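Local coordinates for protein condensin complex subunit 3 (Schizosaccharomyces pombe, PDB 5OQR) that serves as a HEAT-repeat regulatory subunit of condensin, the complex required to convert interphase chromatin into mitotic-like condensed chromosomes, at residues 528-532 against 569-573; 580-584 against 617-623. All coordinates share one frame. Residues are numbered along the deposited sequence.

Contact 1 (528-532 against 569-573); sequences YLHCY and ILFEA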
ATOM      1  N   TYR A 528      10.174   4.156  34.871  1.00 36.36           N
ATOM      2  CA  TYR A 528       9.900   3.583  33.561  1.00 29.70           C
ATOM      3  C   TYR A 528      11.127   2.927  32.942  1.00 35.40           C
ATOM      4  O   TYR A 528      10.975   2.077  32.060  1.00 38.27           O
ATOM      5  CB  TYR A 528       9.340   4.662  32.640  1.00 26.48           C
ATOM      6  CG  TYR A 528       7.939   5.056  33.028  1.00 33.33           C
ATOM      7  CD1 TYR A 528       7.693   6.223  33.731  1.00 31.47           C
ATOM      8  CD2 TYR A 528       6.863   4.237  32.717  1.00 36.57           C
ATOM      9  CE1 TYR A 528       6.412   6.576  34.097  1.00 34.97           C
ATOM     10  CE2 TYR A 528       5.581   4.578  33.078  1.00 36.69           C
ATOM     11  CZ  TYR A 528       5.359   5.745  33.768  1.00 30.60           C
ATOM     12  OH  TYR A 528       4.076   6.083  34.124  1.00 32.26           O
ATOM     13  N   LEU A 529      12.332   3.297  33.378  1.00 37.11           N
ATOM     14  CA  LEU A 529      13.513   2.533  32.991  1.00 29.41           C
ATOM     15  C   LEU A 529      13.550   1.196  33.716  1.00 38.62           C
ATOM     16  O   LEU A 529      13.886   0.168  33.120  1.00 43.53           O
ATOM     17  CB  LEU A 529      14.778   3.336  33.282  1.00 26.63           C
ATOM     18  CG  LEU A 529      14.918   4.648  32.514  1.00 30.56           C
ATOM     19  CD1 LEU A 529      16.049   5.473  33.087  1.00 35.64           C
ATOM     20  CD2 LEU A 529      15.145   4.387  31.033  1.00 32.31           C
ATOM     21  N   HIS A 530      13.201   1.193  35.004  1.00 40.43           N
ATOM     22  CA  HIS A 530      13.081  -0.061  35.740  1.00 45.71           C
ATOM     23  C   HIS A 530      11.981  -0.939  35.162  1.00 45.03           C
ATOM     24  O   HIS A 530      12.064  -2.170  35.237  1.00 43.02           O
ATOM     25  CB  HIS A 530      12.812   0.228  37.216  1.00 46.04           C
ATOM     26  CG  HIS A 530      12.733  -0.999  38.069  1.00 60.07           C
ATOM     27  ND1 HIS A 530      11.540  -1.505  38.537  1.00 60.29           N
ATOM     28  CD2 HIS A 530      13.699  -1.825  38.536  1.00 68.74           C
ATOM     29  CE1 HIS A 530      11.774  -2.587  39.257  1.00 66.56           C
ATOM     30  NE2 HIS A 530      13.076  -2.803  39.273  1.00 64.69           N
ATOM     31  N   CYS A 531      10.947  -0.332  34.577  1.00 42.73           N
ATOM     32  CA  CYS A 531       9.891  -1.119  33.949  1.00 41.40           C
ATOM     33  C   CYS A 531      10.408  -1.865  32.728  1.00 39.86           C
ATOM     34  O   CYS A 531       9.978  -2.989  32.453  1.00 49.79           O
ATOM     35  CB  CYS A 531       8.719  -0.215  33.563  1.00 43.46           C
ATOM     36  SG  CYS A 531       7.677   0.298  34.946  1.00 52.85           S
ATOM     37  N   TYR A 532      11.334  -1.263  31.981  1.00 38.51           N
ATOM     38  CA  TYR A 532      11.776  -1.880  30.737  1.00 39.87           C
ATOM     39  C   TYR A 532      12.679  -3.079  30.998  1.00 45.88           C
ATOM     40  O   TYR A 532      12.505  -4.142  30.392  1.00 51.15           O
ATOM     41  CB  TYR A 532      12.498  -0.861  29.860  1.00 32.86           C
ATOM     42  CG  TYR A 532      12.794  -1.407  28.486  1.00 32.93           C
ATOM     43  CD1 TYR A 532      13.917  -2.188  28.258  1.00 40.39           C
ATOM     44  CD2 TYR A 532      11.940  -1.163  27.425  1.00 34.77           C
ATOM     45  CE1 TYR A 532      14.185  -2.703  27.013  1.00 37.45           C
ATOM     46  CE2 TYR A 532      12.200  -1.673  26.172  1.00 40.80           C
ATOM     47  CZ  TYR A 532      13.324  -2.443  25.973  1.00 40.88           C
ATOM     48  OH  TYR A 532      13.594  -2.958  24.730  1.00 43.85           O
ATOM     49  N   ILE A 569      17.417   1.650  25.902  1.00 40.79           N
ATOM     50  CA  ILE A 569      16.212   0.841  25.757  1.00 39.26           C
ATOM     51  C   ILE A 569      15.660   0.955  24.344  1.00 34.12           C
ATOM     52  O   ILE A 569      15.066   0.004  23.825  1.00 33.09           O
ATOM     53  CB  ILE A 569      15.154   1.225  26.810  1.00 38.73           C
ATOM     54  CG1 ILE A 569      14.614   2.637  26.568  1.00 40.69           C
ATOM     55  CG2 ILE A 569      15.741   1.130  28.209  1.00 33.91           C
ATOM     56  CD1 ILE A 569      13.372   2.947  27.349  1.00 36.74           C
ATOM     57  N   LEU A 570      15.847   2.107  23.697  1.00 31.48           N
ATOM     58  CA  LEU A 570      15.435   2.247  22.305  1.00 33.33           C
ATOM     59  C   LEU A 570      16.260   1.346  21.394  1.00 39.80           C
ATOM     60  O   LEU A 570      15.728   0.768  20.440  1.00 38.58           O
ATOM     61  CB  LEU A 570      15.551   3.706  21.868  1.00 37.29           C
ATOM     62  CG  LEU A 570      14.527   4.678  22.460  1.00 34.15           C
ATOM     63  CD1 LEU A 570      14.913   6.113  22.158  1.00 29.68           C
ATOM     64  CD2 LEU A 570      13.136   4.388  21.922  1.00 36.13           C
ATOM     65  N   PHE A 571      17.563   1.218  21.666  1.00 41.05           N
ATOM     66  CA  PHE A 571      18.386   0.274  20.917  1.00 48.00           C
ATOM     67  C   PHE A 571      17.946  -1.157  21.184  1.00 43.82           C
ATOM     68  O   PHE A 571      17.715  -1.934  20.251  1.00 43.15           O
ATOM     69  CB  PHE A 571      19.864   0.438  21.285  1.00 53.12           C
ATOM     70  CG  PHE A 571      20.502   1.667  20.722  1.00 48.66           C
ATOM     71  CD1 PHE A 571      20.500   1.900  19.360  1.00 47.84           C
ATOM     72  CD2 PHE A 571      21.121   2.583  21.553  1.00 52.93           C
ATOM     73  CE1 PHE A 571      21.090   3.031  18.840  1.00 47.01           C
ATOM     74  CE2 PHE A 571      21.713   3.713  21.038  1.00 52.73           C
ATOM     75  CZ  PHE A 571      21.698   3.936  19.678  1.00 53.48           C
ATOM     76  N   GLU A 572      17.837  -1.524  22.460  1.00 44.30           N
ATOM     77  CA  GLU A 572      17.468  -2.888  22.818  1.00 41.20           C
ATOM     78  C   GLU A 572      16.134  -3.273  22.193  1.00 40.48           C
ATOM     79  O   GLU A 572      15.989  -4.367  21.635  1.00 43.95           O
ATOM     80  CB  GLU A 572      17.416  -3.021  24.339  1.00 41.68           C
ATOM     81  CG  GLU A 572      17.418  -4.447  24.843  1.00 47.74           C
ATOM     82  CD  GLU A 572      17.520  -4.522  26.352  1.00 59.72           C
ATOM     83  OE1 GLU A 572      16.964  -5.471  26.943  1.00 74.81           O
ATOM     84  OE2 GLU A 572      18.152  -3.625  26.949  1.00 55.98           O
ATOM     85  N   ALA A 573      15.146  -2.379  22.269  1.00 41.39           N
ATOM     86  CA  ALA A 573      13.843  -2.661  21.676  1.00 41.13           C
ATOM     87  C   ALA A 573      13.973  -2.929  20.184  1.00 35.07           C
ATOM     88  O   ALA A 573      13.410  -3.896  19.659  1.00 39.77           O
ATOM     89  CB  ALA A 573      12.888  -1.494  21.923  1.00 38.43           C
TER
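Tyr528 turns its ring away from 569-573 and lies against helix 500-514, its hydroxyl hydrogen-bonded to Ser511 and Leu507. Leu529 starts out sideways, but its end swings over so that CD2 lies 4.3 Å from CD1 of Ile569. Cys531 again faces helix 500-514, with Leu507 beside it. The two segments belong to the first helices of consecutive helical hairpins in a HEAT-type solenoid: they run nearly parallel, at 25°, with axes 11.9 Å apart, a gap bridged by side chains. Tyr532, one turn on from Leu529, spans most of it. Ile569 sits over one face of its ring in a CH-pi contact, CB being 3.8 Å from the ring centroid, and Tyr532 CD1 meets Ile569 CG2 at 3.8 Å. Further out, Tyr532 CZ approaches Ala573 CB to 4.2 Å, while the carboxylate carbon of Glu572 lies at the ring edge. Lys540 and Ile544 of helix 537-554 also contact Tyr532, the lysine through a cation-pi interaction.

Contact 2 (580-584 against 617-623); sequences AELQT and TVDNHAL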
ATOM      1  N   ALA A 580       7.805  -8.862  17.470  1.00 43.30           N
ATOM      2  CA  ALA A 580       7.441  -7.971  16.374  1.00 50.60           C
ATOM      3  C   ALA A 580       6.790  -6.694  16.887  1.00 52.44           C
ATOM      4  O   ALA A 580       7.051  -5.603  16.369  1.00 55.22           O
ATOM      5  CB  ALA A 580       6.504  -8.694  15.405  1.00 62.32           C
ATOM      6  N   GLU A 581       5.939  -6.808  17.907  1.00 64.58           N
ATOM      7  CA  GLU A 581       5.236  -5.636  18.417  1.00 60.09           C
ATOM      8  C   GLU A 581       6.196  -4.689  19.126  1.00 49.10           C
ATOM      9  O   GLU A 581       6.177  -3.477  18.890  1.00 42.17           O
ATOM     10  CB  GLU A 581       4.115  -6.067  19.364  1.00 64.67           C
ATOM     11  CG  GLU A 581       3.063  -4.995  19.594  1.00 88.75           C
ATOM     12  CD  GLU A 581       2.222  -5.250  20.831  1.00 92.84           C
ATOM     13  OE1 GLU A 581       2.393  -6.315  21.461  1.00 89.99           O
ATOM     14  OE2 GLU A 581       1.391  -4.384  21.175  1.00 88.20           O
ATOM     15  N   LEU A 582       7.040  -5.228  20.006  1.00 44.35           N
ATOM     16  CA  LEU A 582       8.006  -4.396  20.715  1.00 34.57           C
ATOM     17  C   LEU A 582       9.028  -3.806  19.751  1.00 49.10           C
ATOM     18  O   LEU A 582       9.346  -2.614  19.819  1.00 44.90           O
ATOM     19  CB  LEU A 582       8.701  -5.219  21.800  1.00 33.79           C
ATOM     20  CG  LEU A 582       9.836  -4.533  22.563  1.00 34.01           C
ATOM     21  CD1 LEU A 582       9.339  -3.289  23.275  1.00 35.30           C
ATOM     22  CD2 LEU A 582      10.465  -5.499  23.550  1.00 39.20           C
ATOM     23  N   GLN A 583       9.554  -4.631  18.845  1.00 51.56           N
ATOM     24  CA  GLN A 583      10.514  -4.144  17.863  1.00 41.03           C
ATOM     25  C   GLN A 583       9.913  -3.023  17.029  1.00 41.82           C
ATOM     26  O   GLN A 583      10.534  -1.970  16.838  1.00 40.70           O
ATOM     27  CB  GLN A 583      10.963  -5.294  16.968  1.00 50.61           C
ATOM     28  CG  GLN A 583      12.224  -5.011  16.180  1.00 53.39           C
ATOM     29  CD  GLN A 583      12.458  -6.035  15.093  1.00 52.25           C
ATOM     30  OE1 GLN A 583      11.520  -6.475  14.431  1.00 53.25           O
ATOM     31  NE2 GLN A 583      13.711  -6.430  14.912  1.00 54.37           N
ATOM     32  N   THR A 584       8.703  -3.236  16.513  1.00 35.87           N
ATOM     33  CA  THR A 584       8.036  -2.197  15.739  1.00 35.03           C
ATOM     34  C   THR A 584       7.859  -0.927  16.555  1.00 35.05           C
ATOM     35  O   THR A 584       7.837   0.174  15.995  1.00 37.62           O
ATOM     36  CB  THR A 584       6.677  -2.696  15.252  1.00 40.53           C
ATOM     37  OG1 THR A 584       6.847  -3.920  14.528  1.00 46.68           O
ATOM     38  CG2 THR A 584       6.012  -1.665  14.346  1.00 40.64           C
ATOM     39  N   THR A 617      14.778  -9.406  10.363  1.00 65.59           N
ATOM     40  CA  THR A 617      13.601  -8.578  10.579  1.00 59.71           C
ATOM     41  C   THR A 617      12.699  -8.514   9.353  1.00 59.56           C
ATOM     42  O   THR A 617      11.694  -7.799   9.376  1.00 59.20           O
ATOM     43  CB  THR A 617      14.036  -7.161  10.985  1.00 52.03           C
ATOM     44  OG1 THR A 617      15.029  -7.247  12.014  1.00 53.65           O
ATOM     45  CG2 THR A 617      12.866  -6.340  11.519  1.00 54.28           C
ATOM     46  N   VAL A 618      13.019  -9.253   8.289  1.00 70.61           N
ATOM     47  CA  VAL A 618      12.268  -9.120   7.044  1.00 75.82           C
ATOM     48  C   VAL A 618      10.808  -9.502   7.252  1.00 74.70           C
ATOM     49  O   VAL A 618       9.903  -8.890   6.673  1.00 64.28           O
ATOM     50  CB  VAL A 618      12.922  -9.965   5.934  1.00 68.25           C
ATOM     51  CG1 VAL A 618      12.799 -11.457   6.234  1.00 77.84           C
ATOM     52  CG2 VAL A 618      12.308  -9.632   4.586  1.00 68.84           C
ATOM     53  N   ASP A 619      10.553 -10.519   8.078  1.00 75.04           N
ATOM     54  CA  ASP A 619       9.184 -10.981   8.280  1.00 77.33           C
ATOM     55  C   ASP A 619       8.352  -9.960   9.044  1.00 79.86           C
ATOM     56  O   ASP A 619       7.130  -9.901   8.867  1.00 87.20           O
ATOM     57  CB  ASP A 619       9.185 -12.321   9.013  1.00 86.08           C
ATOM     58  CG  ASP A 619       9.802 -13.432   8.189  1.00 99.54           C
ATOM     59  OD1 ASP A 619       9.574 -13.458   6.961  1.00 96.27           O
ATOM     60  OD2 ASP A 619      10.517 -14.277   8.766  1.00112.46           O
ATOM     61  N   ASN A 620       8.984  -9.156   9.896  1.00 72.40           N
ATOM     62  CA  ASN A 620       8.279  -8.093  10.600  1.00 60.19           C
ATOM     63  C   ASN A 620       7.833  -7.020   9.615  1.00 51.76           C
ATOM     64  O   ASN A 620       8.543  -6.033   9.401  1.00 54.69           O
ATOM     65  CB  ASN A 620       9.173  -7.493  11.686  1.00 54.05           C
ATOM     66  CG  ASN A 620       8.463  -6.443  12.518  1.00 48.23           C
ATOM     67  OD1 ASN A 620       7.440  -5.894  12.113  1.00 45.97           O
ATOM     68  ND2 ASN A 620       9.011  -6.156  13.692  1.00 49.66           N
ATOM     69  N   HIS A 621       6.660  -7.200   9.011  1.00 53.56           N
ATOM     70  CA  HIS A 621       6.159  -6.237   8.041  1.00 55.22           C
ATOM     71  C   HIS A 621       5.655  -4.960   8.694  1.00 55.91           C
ATOM     72  O   HIS A 621       5.609  -3.919   8.031  1.00 59.12           O
ATOM     73  CB  HIS A 621       5.036  -6.856   7.209  1.00 62.13           C
ATOM     74  CG  HIS A 621       5.450  -8.076   6.446  1.00 80.98           C
ATOM     75  ND1 HIS A 621       6.251  -9.059   6.985  1.00 86.59           N
ATOM     76  CD2 HIS A 621       5.168  -8.474   5.182  1.00 90.50           C
ATOM     77  CE1 HIS A 621       6.449 -10.006   6.086  1.00 90.27           C
ATOM     78  NE2 HIS A 621       5.801  -9.676   4.984  1.00100.70           N
ATOM     79  N   ALA A 622       5.271  -5.016   9.969  1.00 59.20           N
ATOM     80  CA  ALA A 622       4.855  -3.807  10.671  1.00 55.71           C
ATOM     81  C   ALA A 622       6.008  -2.817  10.763  1.00 48.98           C
ATOM     82  O   ALA A 622       5.844  -1.624  10.488  1.00 48.36           O
ATOM     83  CB  ALA A 622       4.336  -4.161  12.065  1.00 47.57           C
ATOM     84  N   LEU A 623       7.190  -3.302  11.144  1.00 47.18           N
ATOM     85  CA  LEU A 623       8.354  -2.432  11.252  1.00 50.86           C
ATOM     86  C   LEU A 623       8.735  -1.856   9.895  1.00 41.70           C
ATOM     87  O   LEU A 623       8.946  -0.647   9.759  1.00 40.02           O
ATOM     88  CB  LEU A 623       9.521  -3.206  11.863  1.00 50.84           C
ATOM     89  CG  LEU A 623      10.819  -2.438  12.114  1.00 43.63           C
ATOM     90  CD1 LEU A 623      11.567  -3.075  13.269  1.00 42.01           C
ATOM     91  CD2 LEU A 623      11.708  -2.403  10.878  1.00 43.05           C
TER
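An asparagine N-cap at the start of helix 621-635 forms the core of this junction, where the first turn of helix 580-597 meets the loop leading into the second helix of the next hairpin in the solenoid. Asn620 is also the centre of an inverse gamma turn that brings the chain round into the helix. Its OD1 accepts from Leu623 N at 2.8 Å, the capping bond, while the other end of the same amide turns to 580-584. Asn620 ND2 donates to Gln583 OE1 at 2.6 Å and to Thr584 OG1 at 3.2 Å, with a weak bond to Ala580 O at 3.4 Å. That carbonyl is well used: Thr584 OG1 donates to Ala580 O at 2.5 Å, folding the hydroxyl back onto its own helix and leaving its oxygen to accept from Asn620. Gln583 reaches along the loop, its NE2 donating to Thr617 OG1 at 3.3 Å; Thr617 OG1 is held as well by Gln611, and Phe577 packs on both Gln583 and Thr617. Van der Waals contacts complete the interface: Gln583 CG lies 3.6 Å from Leu623 CD1, and the hydroxyl oxygen Thr584 OG1 3.5 Å from the methyl carbon Ala622 CB. His621 points away and packs on an acidic side chain of condensin complex subunit 2. Because one amide caps its own helix through oxygen and donates to the neighbouring helix through nitrogen, its orientation is fixed, and the same side chain that caps one helix ties its start to the first turn of the other.

Overall arrangement
Running from the N terminus, helix 518-534 enters contact 1, which closes a loop of 36 residues containing helix 537-554 and returns on helix 563-574. A short turn then leads to helix 580-597, whose start opens contact 2; this closes a second loop, of 32 residues around helix 601-613, at the beginning of helix 621-635. The loops follow in series, neither nesting nor crossing, as expected of a solenoid in which each hairpin is joined to the next. The contact centres are about 17 Å apart, yet the two meet: Leu582 packs with CD1 4.2 Å from Ala573 CB and with CD2 4.2 Å from Tyr532 OH. Three successive hairpins are thereby linked.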